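Local structure of lipoprotein (Colwellia psychrerythraea, 3O0Y) at residues G172-L177 against Q252-A257; P219-F224 against Q245-V250. The protein is of unknown function but is a putative bacterial lipoprotein of the DUF885 family, which is grouped with the Peptidase_MA clan. One frame throughout, in Å; residues are numbered along the deposited sequence.

Interaction 1 (G172-L177 against Q252-A257); sequences GQFDKL and QVVYPA
Val253 O accepts the backbone hydrogen bond of Ala257 N at 3.1 Å, and both residues direct their side chains to the start of helix 174-190. No hydrogen bond crosses the contact, which is made by van der Waals packing of apolar groups against side chain and backbone. Val253 CG1, anti to the backbone N (chi1 -174°), reaches the backbone at the start of helix 174-190, touching Gly172 O and Asp175 N, each at 3.6 Å. One turn further on, the methyl of Ala257 sits close against the backbone, with CB 3.3 Å from Phe174 O, a tight approach that a small side chain permits. Phe174 CB lies 4.2 Å from the same methyl. The Phe174 and Val254 side chains lie side by side, pointing the same way, with Val254 CG2 4.0 Å above one ring face, displaced toward the rim. Leu177 CD2 covers the opposite face, also off-centre, and Ile148 and Met152 of helix 144-154 touch the Phe174 side chain as well. Asp175 marks the outer margin, with OD1 and CB both near Val253 CG1. What results is helix-helix packing in an all-helical region, where the first turn of one helix meets a long helix at its wide pi-type turn and proline kink.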
ATOM      1  N   GLY A 172     -17.956  -1.840 -20.106  1.00 12.16           N
ATOM      2  CA  GLY A 172     -18.643  -2.871 -20.847  1.00 13.22           C
ATOM      3  C   GLY A 172     -18.080  -4.241 -20.682  1.00 13.41           C
ATOM      4  O   GLY A 172     -18.761  -5.209 -20.971  1.00 13.58           O
ATOM      5  N   GLN A 173     -16.878  -4.347 -20.120  1.00 11.53           N
ATOM      6  CA  GLN A 173     -16.262  -5.670 -19.894  1.00 12.36           C
ATOM      7  C   GLN A 173     -16.411  -6.171 -18.462  1.00 12.50           C
ATOM      8  O   GLN A 173     -15.802  -7.193 -18.075  1.00 11.72           O
ATOM      9  CB  GLN A 173     -14.795  -5.559 -20.255  1.00 13.16           C
ATOM     10  CG  GLN A 173     -14.609  -5.274 -21.759  1.00 15.15           C
ATOM     11  CD  GLN A 173     -13.207  -5.023 -22.073  1.00 17.31           C
ATOM     12  OE1 GLN A 173     -12.750  -3.871 -22.163  1.00 16.57           O
ATOM     13  NE2 GLN A 173     -12.470  -6.104 -22.208  1.00  9.08           N
ATOM     14  N   PHE A 174     -17.244  -5.494 -17.671  1.00 11.72           N
ATOM     15  CA  PHE A 174     -17.365  -5.871 -16.251  1.00 12.21           C
ATOM     16  C   PHE A 174     -18.088  -7.201 -16.086  1.00 13.48           C
ATOM     17  O   PHE A 174     -17.931  -7.904 -15.041  1.00 11.59           O
ATOM     18  CB  PHE A 174     -18.040  -4.790 -15.450  1.00 12.04           C
ATOM     19  CG  PHE A 174     -17.094  -3.861 -14.779  1.00 12.67           C
ATOM     20  CD1 PHE A 174     -16.186  -3.149 -15.510  1.00 13.44           C
ATOM     21  CD2 PHE A 174     -17.100  -3.694 -13.424  1.00 17.04           C
ATOM     22  CE1 PHE A 174     -15.348  -2.249 -14.924  1.00 16.59           C
ATOM     23  CE2 PHE A 174     -16.273  -2.804 -12.835  1.00 18.03           C
ATOM     24  CZ  PHE A 174     -15.328  -2.123 -13.599  1.00 13.38           C
ATOM     25  N   ASP A 175     -18.837  -7.603 -17.115  1.00 12.70           N
ATOM     26  CA  ASP A 175     -19.438  -8.934 -17.060  1.00 15.14           C
ATOM     27  C   ASP A 175     -18.386 -10.053 -17.051  1.00 15.63           C
ATOM     28  O   ASP A 175     -18.455 -10.982 -16.236  1.00 13.72           O
ATOM     29  CB  ASP A 175     -20.455  -9.198 -18.188  1.00 15.97           C
ATOM     30  CG  ASP A 175     -19.924  -8.871 -19.604  1.00 20.89           C
ATOM     31  OD1 ASP A 175     -18.889  -8.195 -19.804  1.00 18.94           O
ATOM     32  OD2 ASP A 175     -20.648  -9.238 -20.575  1.00 21.49           O
ATOM     33  N   LYS A 176     -17.397  -9.947 -17.932  1.00 14.79           N
ATOM     34  CA  LYS A 176     -16.359 -10.959 -17.946  1.00 15.23           C
ATOM     35  C   LYS A 176     -15.507 -10.824 -16.699  1.00 14.48           C
ATOM     36  O   LYS A 176     -15.063 -11.816 -16.174  1.00 13.28           O
ATOM     37  CB  LYS A 176     -15.503 -10.871 -19.217  1.00 16.16           C
ATOM     38  CG  LYS A 176     -14.524 -12.029 -19.369  1.00 17.50           C
ATOM     39  CD  LYS A 176     -13.945 -12.130 -20.795  1.00 23.16           C
ATOM     40  CE  LYS A 176     -12.709 -13.034 -20.835  1.00 24.65           C
ATOM     41  NZ  LYS A 176     -12.010 -12.944 -22.153  1.00 26.53           N
ATOM     42  N   LEU A 177     -15.220  -9.605 -16.264  1.00 13.03           N
ATOM     43  CA  LEU A 177     -14.451  -9.431 -15.010  1.00 13.31           C
ATOM     44  C   LEU A 177     -15.098 -10.263 -13.889  1.00 13.48           C
ATOM     45  O   LEU A 177     -14.451 -11.127 -13.250  1.00 12.53           O
ATOM     46  CB  LEU A 177     -14.428  -7.982 -14.580  1.00 13.54           C
ATOM     47  CG  LEU A 177     -13.778  -7.644 -13.262  1.00 14.36           C
ATOM     48  CD1 LEU A 177     -12.272  -8.080 -13.287  1.00 13.35           C
ATOM     49  CD2 LEU A 177     -13.982  -6.141 -12.956  1.00 15.38           C
ATOM     50  N   GLN A 252     -26.569  -1.592 -17.220  1.00 15.87           N
ATOM     51  CA  GLN A 252     -26.758  -2.854 -17.903  1.00 16.83           C
ATOM     52  C   GLN A 252     -25.663  -3.901 -17.695  1.00 15.85           C
ATOM     53  O   GLN A 252     -25.921  -5.125 -17.862  1.00 13.46           O
ATOM     54  CB  GLN A 252     -26.918  -2.603 -19.385  1.00 18.22           C
ATOM     55  CG  GLN A 252     -28.147  -1.727 -19.693  1.00 21.89           C
ATOM     56  CD  GLN A 252     -28.157  -1.199 -21.122  1.00 26.93           C
ATOM     57  OE1 GLN A 252     -27.492  -1.738 -22.008  1.00 29.63           O
ATOM     58  NE2 GLN A 252     -28.958  -0.143 -21.357  1.00 30.81           N
ATOM     59  N   VAL A 253     -24.448  -3.417 -17.405  1.00 13.92           N
ATOM     60  CA  VAL A 253     -23.304  -4.321 -17.322  1.00 14.24           C
ATOM     61  C   VAL A 253     -22.740  -4.322 -15.873  1.00 13.63           C
ATOM     62  O   VAL A 253     -22.681  -5.386 -15.249  1.00 11.52           O
ATOM     63  CB  VAL A 253     -22.256  -4.013 -18.337  1.00 14.58           C
ATOM     64  CG1 VAL A 253     -21.173  -5.084 -18.277  1.00 13.71           C
ATOM     65  CG2 VAL A 253     -22.886  -4.020 -19.795  1.00 15.14           C
ATOM     66  N   VAL A 254     -22.408  -3.152 -15.328  1.00 13.63           N
ATOM     67  CA  VAL A 254     -21.752  -3.093 -14.021  1.00 13.13           C
ATOM     68  C   VAL A 254     -22.628  -3.614 -12.926  1.00 13.96           C
ATOM     69  O   VAL A 254     -22.181  -4.469 -12.142  1.00 11.57           O
ATOM     70  CB  VAL A 254     -21.253  -1.684 -13.681  1.00 12.05           C
ATOM     71  CG1 VAL A 254     -20.613  -1.636 -12.287  1.00 13.87           C
ATOM     72  CG2 VAL A 254     -20.210  -1.255 -14.800  1.00 12.63           C
ATOM     73  N   TYR A 255     -23.887  -3.140 -12.885  1.00 12.77           N
ATOM     74  CA  TYR A 255     -24.800  -3.503 -11.796  1.00 13.98           C
ATOM     75  C   TYR A 255     -25.051  -5.011 -11.719  1.00 13.97           C
ATOM     76  O   TYR A 255     -24.835  -5.600 -10.645  1.00 14.11           O
ATOM     77  CB  TYR A 255     -26.092  -2.691 -11.864  1.00 12.85           C
ATOM     78  CG  TYR A 255     -26.026  -1.493 -11.035  1.00 11.69           C
ATOM     79  CD1 TYR A 255     -24.913  -0.678 -11.047  1.00 13.15           C
ATOM     80  CD2 TYR A 255     -27.120  -1.083 -10.259  1.00 15.29           C
ATOM     81  CE1 TYR A 255     -24.836   0.420 -10.252  1.00 14.27           C
ATOM     82  CE2 TYR A 255     -27.035   0.025  -9.458  1.00 11.51           C
ATOM     83  CZ  TYR A 255     -25.901   0.778  -9.459  1.00 15.91           C
ATOM     84  OH  TYR A 255     -25.770   1.915  -8.697  1.00 14.54           O
ATOM     85  N   PRO A 256     -25.448  -5.650 -12.813  1.00 15.26           N
ATOM     86  CA  PRO A 256     -25.595  -7.096 -12.753  1.00 16.08           C
ATOM     87  C   PRO A 256     -24.288  -7.879 -12.430  1.00 16.65           C
ATOM     88  O   PRO A 256     -24.354  -8.966 -11.793  1.00 13.06           O
ATOM     89  CB  PRO A 256     -26.095  -7.452 -14.144  1.00 17.87           C
ATOM     90  CG  PRO A 256     -26.834  -6.216 -14.578  1.00 18.94           C
ATOM     91  CD  PRO A 256     -25.903  -5.131 -14.118  1.00 16.56           C
ATOM     92  N   ALA A 257     -23.136  -7.337 -12.862  1.00 14.04           N
ATOM     93  CA  ALA A 257     -21.849  -7.982 -12.580  1.00 13.45           C
ATOM     94  C   ALA A 257     -21.628  -8.008 -11.056  1.00 12.85           C
ATOM     95  O   ALA A 257     -21.403  -9.088 -10.483  1.00 13.88           O
ATOM     96  CB  ALA A 257     -20.691  -7.257 -13.350  1.00 12.00           C
TER

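Interaction 2 (P219-F224 against Q245-V250); sequences PFVNVF and QVIAKV
Val246 and Phe224 meet in a helical hairpin, in which consecutive helices 219-228 and 236-268 run nearly antiparallel, their local axes 9.4 Å apart at an angle of 165°. Val246 divides its two methyls between neighbours. CG1, anti to the backbone N (chi1 169°), points to the backbone of helix 219-228, 3.9 Å from Phe220 O and near Val221 CA. CG2 instead forms a CH-pi contact, standing 3.6 Å from the centroid of the Phe224 ring and only 4° off its normal, so that all six ring carbons are about equally close. An alanine in place of Phe224 would probably leave Val246 CG2 without this flat surface and open a gap beside Tyr167, whose ring meets that of Phe224, and Ala164, which touches the side chain. The Ile247 side chain crosses that of Val221 obliquely, its CG1 touching both valine methyls, CG1 at 3.8 Å and CG2 at 3.9 Å. One turn beyond Val246, Val250 completes the apolar row, and Ala215 and His218 lie against it from the loop that leads into helix 219-228. Its CG2 bridges two residues of the opposite helix, lying 4.1 Å from Val221 CG2 and 3.8 Å from Phe220 CB.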
ATOM      1  N   PRO A 219     -21.038   6.623  -8.661  1.00 13.36           N
ATOM      2  CA  PRO A 219     -19.813   7.397  -8.882  1.00 12.23           C
ATOM      3  C   PRO A 219     -19.181   7.239 -10.246  1.00 10.88           C
ATOM      4  O   PRO A 219     -18.531   8.172 -10.726  1.00 12.64           O
ATOM      5  CB  PRO A 219     -18.890   6.891  -7.781  1.00 14.64           C
ATOM      6  CG  PRO A 219     -19.812   6.549  -6.679  1.00 14.20           C
ATOM      7  CD  PRO A 219     -21.034   5.998  -7.311  1.00 14.73           C
ATOM      8  N   PHE A 220     -19.317   6.086 -10.859  1.00 11.13           N
ATOM      9  CA  PHE A 220     -18.783   5.937 -12.227  1.00 11.19           C
ATOM     10  C   PHE A 220     -19.352   7.030 -13.150  1.00 11.89           C
ATOM     11  O   PHE A 220     -18.658   7.539 -14.026  1.00 10.79           O
ATOM     12  CB  PHE A 220     -19.135   4.569 -12.804  1.00 11.45           C
ATOM     13  CG  PHE A 220     -18.106   3.455 -12.546  1.00  9.52           C
ATOM     14  CD1 PHE A 220     -16.766   3.617 -12.747  1.00 13.53           C
ATOM     15  CD2 PHE A 220     -18.575   2.177 -12.182  1.00 13.79           C
ATOM     16  CE1 PHE A 220     -15.875   2.538 -12.573  1.00 12.09           C
ATOM     17  CE2 PHE A 220     -17.704   1.126 -12.006  1.00 11.99           C
ATOM     18  CZ  PHE A 220     -16.357   1.312 -12.203  1.00 13.25           C
ATOM     19  N   VAL A 221     -20.668   7.273 -13.044  1.00 11.74           N
ATOM     20  CA  VAL A 221     -21.350   8.372 -13.801  1.00 10.36           C
ATOM     21  C   VAL A 221     -20.950   9.769 -13.319  1.00 10.30           C
ATOM     22  O   VAL A 221     -20.612  10.641 -14.121  1.00 11.57           O
ATOM     23  CB  VAL A 221     -22.848   8.267 -13.688  1.00 11.00           C
ATOM     24  CG1 VAL A 221     -23.497   9.388 -14.560  1.00 13.29           C
ATOM     25  CG2 VAL A 221     -23.296   6.858 -14.092  1.00 10.64           C
ATOM     26  N   ASN A 222     -21.021  10.018 -12.018  1.00 10.37           N
ATOM     27  CA  ASN A 222     -20.727  11.351 -11.504  1.00 12.43           C
ATOM     28  C   ASN A 222     -19.279  11.823 -11.748  1.00 12.04           C
ATOM     29  O   ASN A 222     -19.032  12.996 -12.066  1.00 11.96           O
ATOM     30  CB  ASN A 222     -21.135  11.426 -10.019  1.00 14.33           C
ATOM     31  CG  ASN A 222     -22.668  11.402  -9.796  1.00 20.51           C
ATOM     32  OD1 ASN A 222     -23.144  10.988  -8.728  1.00 30.53           O
ATOM     33  ND2 ASN A 222     -23.406  11.879 -10.746  1.00 21.38           N
ATOM     34  N   VAL A 223     -18.308  10.912 -11.599  1.00 11.24           N
ATOM     35  CA  VAL A 223     -16.952  11.221 -11.964  1.00 12.80           C
ATOM     36  C   VAL A 223     -16.849  11.527 -13.433  1.00 10.61           C
ATOM     37  O   VAL A 223     -16.198  12.466 -13.840  1.00 12.85           O
ATOM     38  CB  VAL A 223     -16.018  10.016 -11.614  1.00 12.74           C
ATOM     39  CG1 VAL A 223     -14.637  10.265 -12.263  1.00 16.93           C
ATOM     40  CG2 VAL A 223     -16.002   9.862 -10.034  1.00 14.11           C
ATOM     41  N   PHE A 224     -17.454  10.699 -14.259  1.00 10.87           N
ATOM     42  CA  PHE A 224     -17.416  10.950 -15.662  1.00 10.38           C
ATOM     43  C   PHE A 224     -18.046  12.329 -15.988  1.00 12.38           C
ATOM     44  O   PHE A 224     -17.481  13.112 -16.784  1.00 11.75           O
ATOM     45  CB  PHE A 224     -18.140   9.861 -16.417  1.00 11.45           C
ATOM     46  CG  PHE A 224     -18.001   9.991 -17.889  1.00 11.06           C
ATOM     47  CD1 PHE A 224     -16.941   9.454 -18.547  1.00 13.05           C
ATOM     48  CD2 PHE A 224     -18.950  10.687 -18.622  1.00 11.35           C
ATOM     49  CE1 PHE A 224     -16.833   9.569 -19.952  1.00 13.57           C
ATOM     50  CE2 PHE A 224     -18.854  10.830 -20.002  1.00 12.42           C
ATOM     51  CZ  PHE A 224     -17.803  10.290 -20.669  1.00 12.79           C
ATOM     52  N   GLN A 245     -24.216   6.969 -22.496  1.00 14.30           N
ATOM     53  CA  GLN A 245     -23.516   5.719 -22.768  1.00 14.37           C
ATOM     54  C   GLN A 245     -22.882   5.121 -21.498  1.00 13.07           C
ATOM     55  O   GLN A 245     -22.963   3.903 -21.262  1.00 14.45           O
ATOM     56  CB  GLN A 245     -22.457   5.922 -23.837  1.00 14.17           C
ATOM     57  CG  GLN A 245     -23.037   6.076 -25.234  1.00 17.59           C
ATOM     58  CD  GLN A 245     -21.949   6.344 -26.241  1.00 22.63           C
ATOM     59  OE1 GLN A 245     -21.089   5.487 -26.481  1.00 22.02           O
ATOM     60  NE2 GLN A 245     -21.995   7.524 -26.865  1.00 25.87           N
ATOM     61  N   VAL A 246     -22.362   5.972 -20.649  1.00 12.06           N
ATOM     62  CA  VAL A 246     -21.787   5.557 -19.376  1.00 11.47           C
ATOM     63  C   VAL A 246     -22.869   5.031 -18.479  1.00 13.37           C
ATOM     64  O   VAL A 246     -22.728   3.946 -17.955  1.00 10.88           O
ATOM     65  CB  VAL A 246     -20.995   6.679 -18.662  1.00 10.64           C
ATOM     66  CG1 VAL A 246     -20.643   6.240 -17.178  1.00  8.77           C
ATOM     67  CG2 VAL A 246     -19.686   6.972 -19.488  1.00  8.94           C
ATOM     68  N   ILE A 247     -23.989   5.750 -18.388  1.00 11.71           N
ATOM     69  CA  ILE A 247     -25.123   5.287 -17.591  1.00 13.37           C
ATOM     70  C   ILE A 247     -25.622   3.944 -18.059  1.00 12.38           C
ATOM     71  O   ILE A 247     -25.966   3.101 -17.228  1.00 14.71           O
ATOM     72  CB  ILE A 247     -26.309   6.305 -17.612  1.00 11.58           C
ATOM     73  CG1 ILE A 247     -25.880   7.596 -16.911  1.00 11.89           C
ATOM     74  CG2 ILE A 247     -27.572   5.629 -16.995  1.00 12.82           C
ATOM     75  CD1 ILE A 247     -26.816   8.835 -17.178  1.00 14.11           C
ATOM     76  N   ALA A 248     -25.699   3.755 -19.370  1.00 13.43           N
ATOM     77  CA  ALA A 248     -26.107   2.479 -19.937  1.00 13.10           C
ATOM     78  C   ALA A 248     -25.178   1.328 -19.529  1.00 14.45           C
ATOM     79  O   ALA A 248     -25.647   0.255 -19.126  1.00 13.74           O
ATOM     80  CB  ALA A 248     -26.215   2.558 -21.438  1.00 13.95           C
ATOM     81  N   LYS A 249     -23.868   1.519 -19.625  1.00 13.14           N
ATOM     82  CA  LYS A 249     -22.973   0.439 -19.171  1.00 13.40           C
ATOM     83  C   LYS A 249     -23.119   0.148 -17.689  1.00 12.95           C
ATOM     84  O   LYS A 249     -23.024  -1.007 -17.263  1.00 14.22           O
ATOM     85  CB  LYS A 249     -21.516   0.740 -19.489  1.00 13.58           C
ATOM     86  CG  LYS A 249     -21.180   0.919 -20.957  1.00 14.05           C
ATOM     87  CD  LYS A 249     -21.476  -0.297 -21.756  1.00 19.36           C
ATOM     88  CE  LYS A 249     -21.001  -0.124 -23.202  1.00 23.96           C
ATOM     89  NZ  LYS A 249     -21.410  -1.275 -24.025  1.00 26.29           N
ATOM     90  N   VAL A 250     -23.256   1.179 -16.892  1.00 12.06           N
ATOM     91  CA  VAL A 250     -23.310   1.008 -15.428  1.00 13.07           C
ATOM     92  C   VAL A 250     -24.574   0.201 -15.116  1.00 13.46           C
ATOM     93  O   VAL A 250     -24.531  -0.786 -14.349  1.00 12.58           O
ATOM     94  CB  VAL A 250     -23.284   2.333 -14.687  1.00 12.84           C
ATOM     95  CG1 VAL A 250     -23.627   2.176 -13.171  1.00 12.51           C
ATOM     96  CG2 VAL A 250     -21.911   3.054 -14.836  1.00 14.65           C
TER

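Interactions 1 and 2 share helix 236-268, using successive parts of it, and their centres are about 12 Å apart. The second lies inside the chain loop that the first closes. Across the junction the helix widens: Val254 N is probably hydrogen-bonded to Lys249 O at 3.0 Å and Tyr255 N to Val250 O at 2.8 Å, both bonds spanning five residues. The other two segments also meet, since Phe174 CZ packs 3.8 Å from Phe220 CZ. Gly172 CA of 172-177 also lies 3.9 Å from Lys249 CD of 245-250. Phe220 also touches Val254, joining both contacts into one apolar layer. Each centre is about 27 Å from the centre of the chain.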